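Local coordinates for protein putative dehydrogenase (Amycolatopsis orientalis, PDB 5A9R) that acts as an imine reductase that binds NADP and reduces the carbon-nitrogen double bond of imines to amines with hydride from NADPH, at residues Arg89-Leu94 with Thr114-Gly119; Glu267-Ala272 with Tyr283-Leu288. All coordinates share one frame; numbering follows the deposited sequence.

Interaction 1. Residues Arg89-Leu94 with Thr114-Gly119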
ATOM      1  N   ARG A  89     -31.058 -15.372  23.134  1.00 19.78           N
ATOM      2  CA  ARG A  89     -30.497 -14.060  22.909  1.00 17.56           C
ATOM      3  C   ARG A  89     -29.360 -14.240  21.900  1.00 18.40           C
ATOM      4  O   ARG A  89     -29.159 -15.330  21.334  1.00 20.98           O
ATOM      5  CB  ARG A  89     -30.017 -13.445  24.219  1.00 19.10           C
ATOM      6  CG  ARG A  89     -31.090 -13.356  25.275  1.00 19.01           C
ATOM      7  CD  ARG A  89     -30.747 -12.568  26.474  1.00 18.26           C
ATOM      8  NE  ARG A  89     -31.881 -12.727  27.460  1.00 17.38           N
ATOM      9  CZ  ARG A  89     -32.984 -11.974  27.403  1.00 19.25           C
ATOM     10  NH1 ARG A  89     -33.122 -10.907  26.637  1.00 19.46           N
ATOM     11  NH2 ARG A  89     -34.023 -12.370  28.180  1.00 20.91           N
ATOM     12  N   VAL A  90     -28.792 -13.092  21.516  1.00 18.24           N
ATOM     13  CA  VAL A  90     -27.780 -13.042  20.459  1.00 18.54           C
ATOM     14  C   VAL A  90     -26.601 -12.251  20.905  1.00 19.06           C
ATOM     15  O   VAL A  90     -26.764 -11.177  21.504  1.00 19.43           O
ATOM     16  CB  VAL A  90     -28.370 -12.382  19.224  1.00 23.01           C
ATOM     17  CG1 VAL A  90     -27.302 -12.045  18.231  1.00 28.99           C
ATOM     18  CG2 VAL A  90     -29.390 -13.333  18.597  1.00 24.71           C
ATOM     19  N   VAL A  91     -25.424 -12.791  20.665  1.00 18.57           N
ATOM     20  CA  VAL A  91     -24.148 -12.121  20.964  1.00 17.98           C
ATOM     21  C   VAL A  91     -23.468 -11.674  19.688  1.00 17.38           C
ATOM     22  O   VAL A  91     -23.280 -12.492  18.801  1.00 18.29           O
ATOM     23  CB  VAL A  91     -23.168 -13.005  21.804  1.00 18.17           C
ATOM     24  CG1 VAL A  91     -21.737 -12.394  21.817  1.00 19.72           C
ATOM     25  CG2 VAL A  91     -23.747 -13.195  23.228  1.00 19.84           C
ATOM     26  N   VAL A  92     -23.134 -10.377  19.628  1.00 16.08           N
ATOM     27  CA  VAL A  92     -22.271  -9.820  18.579  1.00 16.29           C
ATOM     28  C   VAL A  92     -21.002  -9.427  19.294  1.00 15.91           C
ATOM     29  O   VAL A  92     -21.011  -8.435  20.089  1.00 17.56           O
ATOM     30  CB  VAL A  92     -22.955  -8.638  17.861  1.00 16.00           C
ATOM     31  CG1 VAL A  92     -21.955  -8.017  16.840  1.00 19.46           C
ATOM     32  CG2 VAL A  92     -24.239  -9.032  17.186  1.00 17.98           C
ATOM     33  N   ASN A  93     -19.925 -10.179  19.120  1.00 18.31           N
ATOM     34  CA  ASN A  93     -18.711 -10.010  19.840  1.00 18.21           C
ATOM     35  C   ASN A  93     -17.710  -9.279  18.992  1.00 18.98           C
ATOM     36  O   ASN A  93     -17.365  -9.782  17.900  1.00 17.91           O
ATOM     37  CB  ASN A  93     -18.234 -11.381  20.235  1.00 20.05           C
ATOM     38  CG  ASN A  93     -17.001 -11.353  21.142  1.00 24.65           C
ATOM     39  OD1 ASN A  93     -16.501 -10.279  21.494  1.00 26.93           O
ATOM     40  ND2 ASN A  93     -16.465 -12.523  21.453  1.00 21.93           N
ATOM     41  N   LEU A  94     -17.329  -8.091  19.448  1.00 17.26           N
ATOM     42  CA  LEU A  94     -16.481  -7.202  18.697  1.00 17.71           C
ATOM     43  C   LEU A  94     -15.017  -7.083  19.158  1.00 22.65           C
ATOM     44  O   LEU A  94     -14.320  -6.218  18.748  1.00 21.83           O
ATOM     45  CB  LEU A  94     -17.161  -5.834  18.565  1.00 18.83           C
ATOM     46  CG  LEU A  94     -18.562  -5.840  17.969  1.00 20.33           C
ATOM     47  CD1 LEU A  94     -19.285  -4.529  18.092  1.00 23.56           C
ATOM     48  CD2 LEU A  94     -18.527  -6.266  16.517  1.00 22.63           C
ATOM     49  N   THR A 114     -27.526 -19.508  22.325  1.00 20.42           N
ATOM     50  CA  THR A 114     -27.342 -18.098  21.927  1.00 21.73           C
ATOM     51  C   THR A 114     -26.824 -17.999  20.533  1.00 18.97           C
ATOM     52  O   THR A 114     -25.909 -18.737  20.240  1.00 22.33           O
ATOM     53  CB  THR A 114     -26.651 -17.304  23.035  1.00 27.89           C
ATOM     54  OG1 THR A 114     -25.937 -16.073  22.735  1.00 31.01           O
ATOM     55  CG2 THR A 114     -26.705 -17.898  24.359  1.00 21.07           C
ATOM     56  N   GLY A 115     -27.392 -17.116  19.759  1.00 19.20           N
ATOM     57  CA  GLY A 115     -26.861 -16.846  18.436  1.00 19.01           C
ATOM     58  C   GLY A 115     -25.571 -16.078  18.555  1.00 18.99           C
ATOM     59  O   GLY A 115     -25.367 -15.374  19.537  1.00 19.65           O
ATOM     60  N   TYR A 116     -24.690 -16.281  17.589  1.00 19.66           N
ATOM     61  CA  TYR A 116     -23.376 -15.666  17.660  1.00 17.33           C
ATOM     62  C   TYR A 116     -22.867 -15.098  16.353  1.00 17.55           C
ATOM     63  O   TYR A 116     -22.846 -15.790  15.344  1.00 18.54           O
ATOM     64  CB  TYR A 116     -22.370 -16.627  18.210  1.00 17.52           C
ATOM     65  CG  TYR A 116     -20.998 -16.074  18.522  1.00 17.78           C
ATOM     66  CD1 TYR A 116     -20.027 -16.059  17.554  1.00 20.37           C
ATOM     67  CD2 TYR A 116     -20.674 -15.581  19.781  1.00 18.59           C
ATOM     68  CE1 TYR A 116     -18.771 -15.497  17.839  1.00 20.13           C
ATOM     69  CE2 TYR A 116     -19.459 -15.011  20.066  1.00 20.64           C
ATOM     70  CZ  TYR A 116     -18.487 -14.999  19.107  1.00 19.87           C
ATOM     71  OH  TYR A 116     -17.248 -14.415  19.372  1.00 20.92           O
ATOM     72  N   LEU A 117     -22.374 -13.862  16.406  1.00 16.83           N
ATOM     73  CA  LEU A 117     -21.698 -13.253  15.266  1.00 17.54           C
ATOM     74  C   LEU A 117     -20.429 -12.551  15.800  1.00 19.05           C
ATOM     75  O   LEU A 117     -20.497 -11.878  16.822  1.00 19.86           O
ATOM     76  CB  LEU A 117     -22.653 -12.277  14.620  1.00 20.20           C
ATOM     77  CG  LEU A 117     -22.335 -11.635  13.331  1.00 22.53           C
ATOM     78  CD1 LEU A 117     -22.234 -12.707  12.205  1.00 22.72           C
ATOM     79  CD2 LEU A 117     -23.319 -10.551  13.015  1.00 21.41           C
ATOM     80  N   ASP A 118     -19.271 -12.748  15.156  1.00 17.86           N
ATOM     81  CA  ASP A 118     -18.024 -12.141  15.563  1.00 18.83           C
ATOM     82  C   ASP A 118     -17.799 -10.983  14.613  1.00 19.64           C
ATOM     83  O   ASP A 118     -18.232 -11.054  13.477  1.00 20.18           O
ATOM     84  CB  ASP A 118     -16.868 -13.112  15.450  1.00 19.59           C
ATOM     85  CG  ASP A 118     -15.770 -12.800  16.413  1.00 23.69           C
ATOM     86  OD1 ASP A 118     -15.877 -13.097  17.624  1.00 23.34           O
ATOM     87  OD2 ASP A 118     -14.746 -12.140  16.038  1.00 22.78           O
ATOM     88  N   GLY A 119     -17.294  -9.864  15.106  1.00 17.21           N
ATOM     89  CA  GLY A 119     -17.077  -8.757  14.195  1.00 18.93           C
ATOM     90  C   GLY A 119     -15.785  -8.007  14.525  1.00 18.34           C
ATOM     91  O   GLY A 119     -15.275  -8.016  15.661  1.00 19.97           O
TER
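The phenol ring of Tyr116 meets Val91 and Asn93 obliquely: Val91 CG1 lies 3.9 Å from Tyr116 CE2, and Asn93 CB is 3.8 Å from both Tyr116 CE2 and Tyr116 CZ. Ala105, Leu106 and Ala109 of helix 99-111 also pack on the ring. The Asn93 amide stands almost upright to it, the two planes 86° apart. With Tyr116 CG anti to the backbone N (chi1 -172°), the ring reaches along the sheet and brings its hydroxyl to Asn93, where it is gripped twice. Asn93 ND2 donates to Tyr116 OH over 2.9 Å along a bent path (139°), and Tyr116 OH donates to the anti lone pair of Asp118 OD1, 2.6 Å away. Ser96 OG also bonds to this carboxylate oxygen. A phenylalanine in place of Tyr116 would probably leave the Asn93 amide without this acceptor and take one donor from the buried Asp118. At the start of the strands, Val91 CG2 rests 3.6 Å from Thr114 OG1. The backbones pair in parallel: Val91 N bonds to Gly115 O (2.8 Å), Leu117 N to Val91 O (2.9 Å), and Asn93 and Gly119 continue the alternation. Strands 90-93 and 115-121, joined by helix 99-111, form a right-handed beta-alpha-beta crossover of the Rossmann-type NADP-binding domain.

Interaction 2. Residues Glu267-Ala272 with Tyr283-Leu288; sequences ELLDRA and YSVIEL
Within the helical C-terminal domain, helix 260-277 is packed against the chain's own final turns, with Ala272 receiving Val285 and Leu288 from residues 283-288. The contact is wholly apolar, without a hydrogen bond between the segments. Ala272 CB meets two methyl groups, Val285 CG1 at 3.9 Å and Leu288 CD1 at 3.8 Å. The small side chain lets Leu288 CD1 come right down to the helix backbone, 3.7 Å from Ala272 N. Three residues apart on a helical turn, Val285 and Leu288 both point to the helix; Leu288 N bonds to Val285 O (2.9 Å) within that turn.

One helical turn earlier, Leu268 and Leu269 extend the surface. The side chains of Leu268 and Leu288 run antiparallel past one another, with Leu268 CD1 4.0 Å from Leu288 CD1. Leu269 CD2 crosses to within 3.7 Å of Val285 CG1. This touch follows from the rotation of Val285, whose CG1 is anti to its carbonyl carbon (chi1 -63°) and is turned toward the helix. Beside Leu288, Arg271 contributes mainly the start of its chain; Glu267 O lies above one face of its guanidinium, displaced toward the rim, and its NH2 forms a salt bridge with Glu260 of the second subunit.

Leu238 of helix 238-254 covers both Ala272 and Val285, and Leu186 of the second subunit also packs on Val285. In this protein the C-terminal residues close over helix 260-277 beside the second subunit, within the helical C-terminal domain found in imine reductases.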
ATOM      1  N   GLU A 267      16.284  -8.567   0.959  1.00 28.50           N
ATOM      2  CA  GLU A 267      16.645  -9.809   1.715  1.00 31.35           C
ATOM      3  C   GLU A 267      15.654 -10.904   1.445  1.00 33.35           C
ATOM      4  O   GLU A 267      16.006 -12.117   1.218  1.00 32.45           O
ATOM      5  CB  GLU A 267      16.640  -9.492   3.233  1.00 32.49           C
ATOM      6  CG  GLU A 267      17.960  -8.858   3.663  1.00 34.05           C
ATOM      7  CD  GLU A 267      18.023  -8.454   5.153  1.00 38.02           C
ATOM      8  OE1 GLU A 267      17.119  -8.843   5.975  1.00 39.42           O
ATOM      9  OE2 GLU A 267      19.025  -7.758   5.507  1.00 37.51           O
ATOM     10  N   LEU A 268      14.389 -10.489   1.516  1.00 30.73           N
ATOM     11  CA  LEU A 268      13.287 -11.385   1.264  1.00 28.85           C
ATOM     12  C   LEU A 268      13.428 -12.005  -0.132  1.00 33.18           C
ATOM     13  O   LEU A 268      13.320 -13.250  -0.275  1.00 32.51           O
ATOM     14  CB  LEU A 268      11.985 -10.667   1.458  1.00 30.88           C
ATOM     15  CG  LEU A 268      10.858 -11.430   0.781  1.00 38.32           C
ATOM     16  CD1 LEU A 268      10.665 -12.787   1.495  1.00 34.66           C
ATOM     17  CD2 LEU A 268       9.592 -10.597   0.862  1.00 36.94           C
ATOM     18  N   LEU A 269      13.715 -11.206  -1.169  1.00 29.64           N
ATOM     19  CA  LEU A 269      13.878 -11.733  -2.492  1.00 29.77           C
ATOM     20  C   LEU A 269      15.113 -12.636  -2.622  1.00 35.92           C
ATOM     21  O   LEU A 269      15.131 -13.587  -3.356  1.00 30.64           O
ATOM     22  CB  LEU A 269      13.992 -10.660  -3.584  1.00 30.74           C
ATOM     23  CG  LEU A 269      12.787  -9.704  -3.627  1.00 30.98           C
ATOM     24  CD1 LEU A 269      12.816  -8.935  -4.935  1.00 29.44           C
ATOM     25  CD2 LEU A 269      11.435 -10.399  -3.480  1.00 31.62           C
ATOM     26  N   ASP A 270      16.175 -12.272  -1.967  1.00 31.27           N
ATOM     27  CA  ASP A 270      17.375 -13.124  -1.957  1.00 36.04           C
ATOM     28  C   ASP A 270      17.103 -14.542  -1.416  1.00 36.61           C
ATOM     29  O   ASP A 270      17.601 -15.506  -1.965  1.00 33.55           O
ATOM     30  CB  ASP A 270      18.483 -12.449  -1.112  1.00 36.65           C
ATOM     31  CG  ASP A 270      19.074 -11.217  -1.778  1.00 38.91           C
ATOM     32  OD1 ASP A 270      18.972 -11.036  -3.006  1.00 42.90           O
ATOM     33  OD2 ASP A 270      19.682 -10.411  -1.022  1.00 43.24           O
ATOM     34  N   ARG A 271      16.350 -14.623  -0.334  1.00 31.26           N
ATOM     35  CA  ARG A 271      15.882 -15.916   0.172  1.00 32.59           C
ATOM     36  C   ARG A 271      15.071 -16.734  -0.821  1.00 33.27           C
ATOM     37  O   ARG A 271      15.292 -17.951  -0.963  1.00 33.44           O
ATOM     38  CB  ARG A 271      15.098 -15.779   1.388  1.00 34.92           C
ATOM     39  CG  ARG A 271      15.916 -15.766   2.637  1.00 46.04           C
ATOM     40  CD  ARG A 271      14.935 -15.959   3.790  1.00 52.26           C
ATOM     41  NE  ARG A 271      14.027 -14.802   3.908  1.00 53.92           N
ATOM     42  CZ  ARG A 271      14.396 -13.593   4.349  1.00 53.20           C
ATOM     43  NH1 ARG A 271      15.650 -13.324   4.729  1.00 55.07           N
ATOM     44  NH2 ARG A 271      13.510 -12.622   4.410  1.00 52.08           N
ATOM     45  N   ALA A 272      14.139 -16.098  -1.512  1.00 31.93           N
ATOM     46  CA  ALA A 272      13.426 -16.780  -2.580  1.00 34.94           C
ATOM     47  C   ALA A 272      14.347 -17.228  -3.723  1.00 34.15           C
ATOM     48  O   ALA A 272      14.200 -18.358  -4.222  1.00 31.86           O
ATOM     49  CB  ALA A 272      12.303 -15.909  -3.115  1.00 34.49           C
ATOM     50  N   TYR A 283       5.710 -12.725  -7.176  1.00 22.60           N
ATOM     51  CA  TYR A 283       4.735 -13.135  -6.183  1.00 22.37           C
ATOM     52  C   TYR A 283       4.927 -14.517  -5.641  1.00 21.76           C
ATOM     53  O   TYR A 283       4.325 -14.818  -4.583  1.00 22.57           O
ATOM     54  CB  TYR A 283       3.308 -12.925  -6.794  1.00 25.60           C
ATOM     55  CG  TYR A 283       3.336 -11.614  -7.472  1.00 34.68           C
ATOM     56  CD1 TYR A 283       3.201 -10.466  -6.710  1.00 34.63           C
ATOM     57  CD2 TYR A 283       3.646 -11.497  -8.881  1.00 41.46           C
ATOM     58  CE1 TYR A 283       3.308  -9.191  -7.289  1.00 44.10           C
ATOM     59  CE2 TYR A 283       3.767 -10.238  -9.470  1.00 43.09           C
ATOM     60  CZ  TYR A 283       3.583  -9.096  -8.683  1.00 44.43           C
ATOM     61  OH  TYR A 283       3.700  -7.872  -9.312  1.00 54.09           O
ATOM     62  N   SER A 284       5.798 -15.371  -6.259  1.00 19.31           N
ATOM     63  CA  SER A 284       6.181 -16.649  -5.766  1.00 21.10           C
ATOM     64  C   SER A 284       6.747 -16.577  -4.335  1.00 20.56           C
ATOM     65  O   SER A 284       6.702 -17.558  -3.639  1.00 23.04           O
ATOM     66  CB  SER A 284       7.216 -17.345  -6.655  1.00 22.51           C
ATOM     67  OG  SER A 284       8.440 -16.601  -6.711  1.00 22.43           O
ATOM     68  N   VAL A 285       7.194 -15.428  -3.943  1.00 22.05           N
ATOM     69  CA  VAL A 285       7.744 -15.249  -2.584  1.00 26.15           C
ATOM     70  C   VAL A 285       6.697 -15.639  -1.536  1.00 25.92           C
ATOM     71  O   VAL A 285       7.016 -16.132  -0.464  1.00 26.63           O
ATOM     72  CB  VAL A 285       8.223 -13.823  -2.314  1.00 27.36           C
ATOM     73  CG1 VAL A 285       9.344 -13.410  -3.178  1.00 35.76           C
ATOM     74  CG2 VAL A 285       7.178 -12.784  -2.392  1.00 29.69           C
ATOM     75  N   ILE A 286       5.389 -15.463  -1.833  1.00 20.90           N
ATOM     76  CA  ILE A 286       4.357 -15.875  -0.877  1.00 22.60           C
ATOM     77  C   ILE A 286       4.493 -17.323  -0.465  1.00 24.81           C
ATOM     78  O   ILE A 286       4.103 -17.734   0.665  1.00 25.41           O
ATOM     79  CB  ILE A 286       2.895 -15.561  -1.393  1.00 20.88           C
ATOM     80  CG1 ILE A 286       1.896 -15.643  -0.245  1.00 21.86           C
ATOM     81  CG2 ILE A 286       2.523 -16.458  -2.549  1.00 21.96           C
ATOM     82  CD1 ILE A 286       0.526 -15.237  -0.768  1.00 22.06           C
ATOM     83  N   GLU A 287       5.106 -18.126  -1.339  1.00 22.56           N
ATOM     84  CA  GLU A 287       5.137 -19.524  -1.081  1.00 24.01           C
ATOM     85  C   GLU A 287       6.140 -19.872   0.003  1.00 26.37           C
ATOM     86  O   GLU A 287       6.051 -20.958   0.590  1.00 35.96           O
ATOM     87  CB  GLU A 287       5.393 -20.334  -2.380  1.00 29.78           C
ATOM     88  CG  GLU A 287       4.268 -20.207  -3.444  1.00 27.94           C
ATOM     89  CD  GLU A 287       2.817 -20.604  -3.009  1.00 29.36           C
ATOM     90  OE1 GLU A 287       2.668 -21.389  -2.054  1.00 35.60           O
ATOM     91  OE2 GLU A 287       1.793 -20.110  -3.599  1.00 31.24           O
ATOM     92  N   LEU A 288       7.029 -18.967   0.291  1.00 26.35           N
ATOM     93  CA  LEU A 288       7.938 -19.105   1.477  1.00 30.22           C
ATOM     94  C   LEU A 288       7.167 -19.022   2.754  1.00 30.77           C
ATOM     95  O   LEU A 288       7.646 -19.526   3.779  1.00 33.61           O
ATOM     96  CB  LEU A 288       9.034 -18.024   1.495  1.00 32.86           C
ATOM     97  CG  LEU A 288      10.060 -17.924   0.306  1.00 37.21           C
ATOM     98  CD1 LEU A 288      10.933 -16.643   0.298  1.00 36.56           C
ATOM     99  CD2 LEU A 288      10.885 -19.182   0.313  1.00 41.33           C
TER

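Interactions 1 and 2 lie on opposite sides of the chain's centre, their own centres 39 Å apart and their nearest atoms about 23 Å apart, so neither touches the other. Interaction 1 belongs to the cofactor-binding half: the side chain of Asn93 is about 5 Å from that of Asn95, and that of Leu94 about 6 Å from that of Met16, both NADP-binding residues. Interaction 2 belongs to the helical half, which meets the second subunit; there the side chain of Val285 is about 8 Å from that of the calcium-site residue Ile226. As in related imine reductases, catalysis probably takes place between one subunit's Rossmann domain and its partner's helical domain.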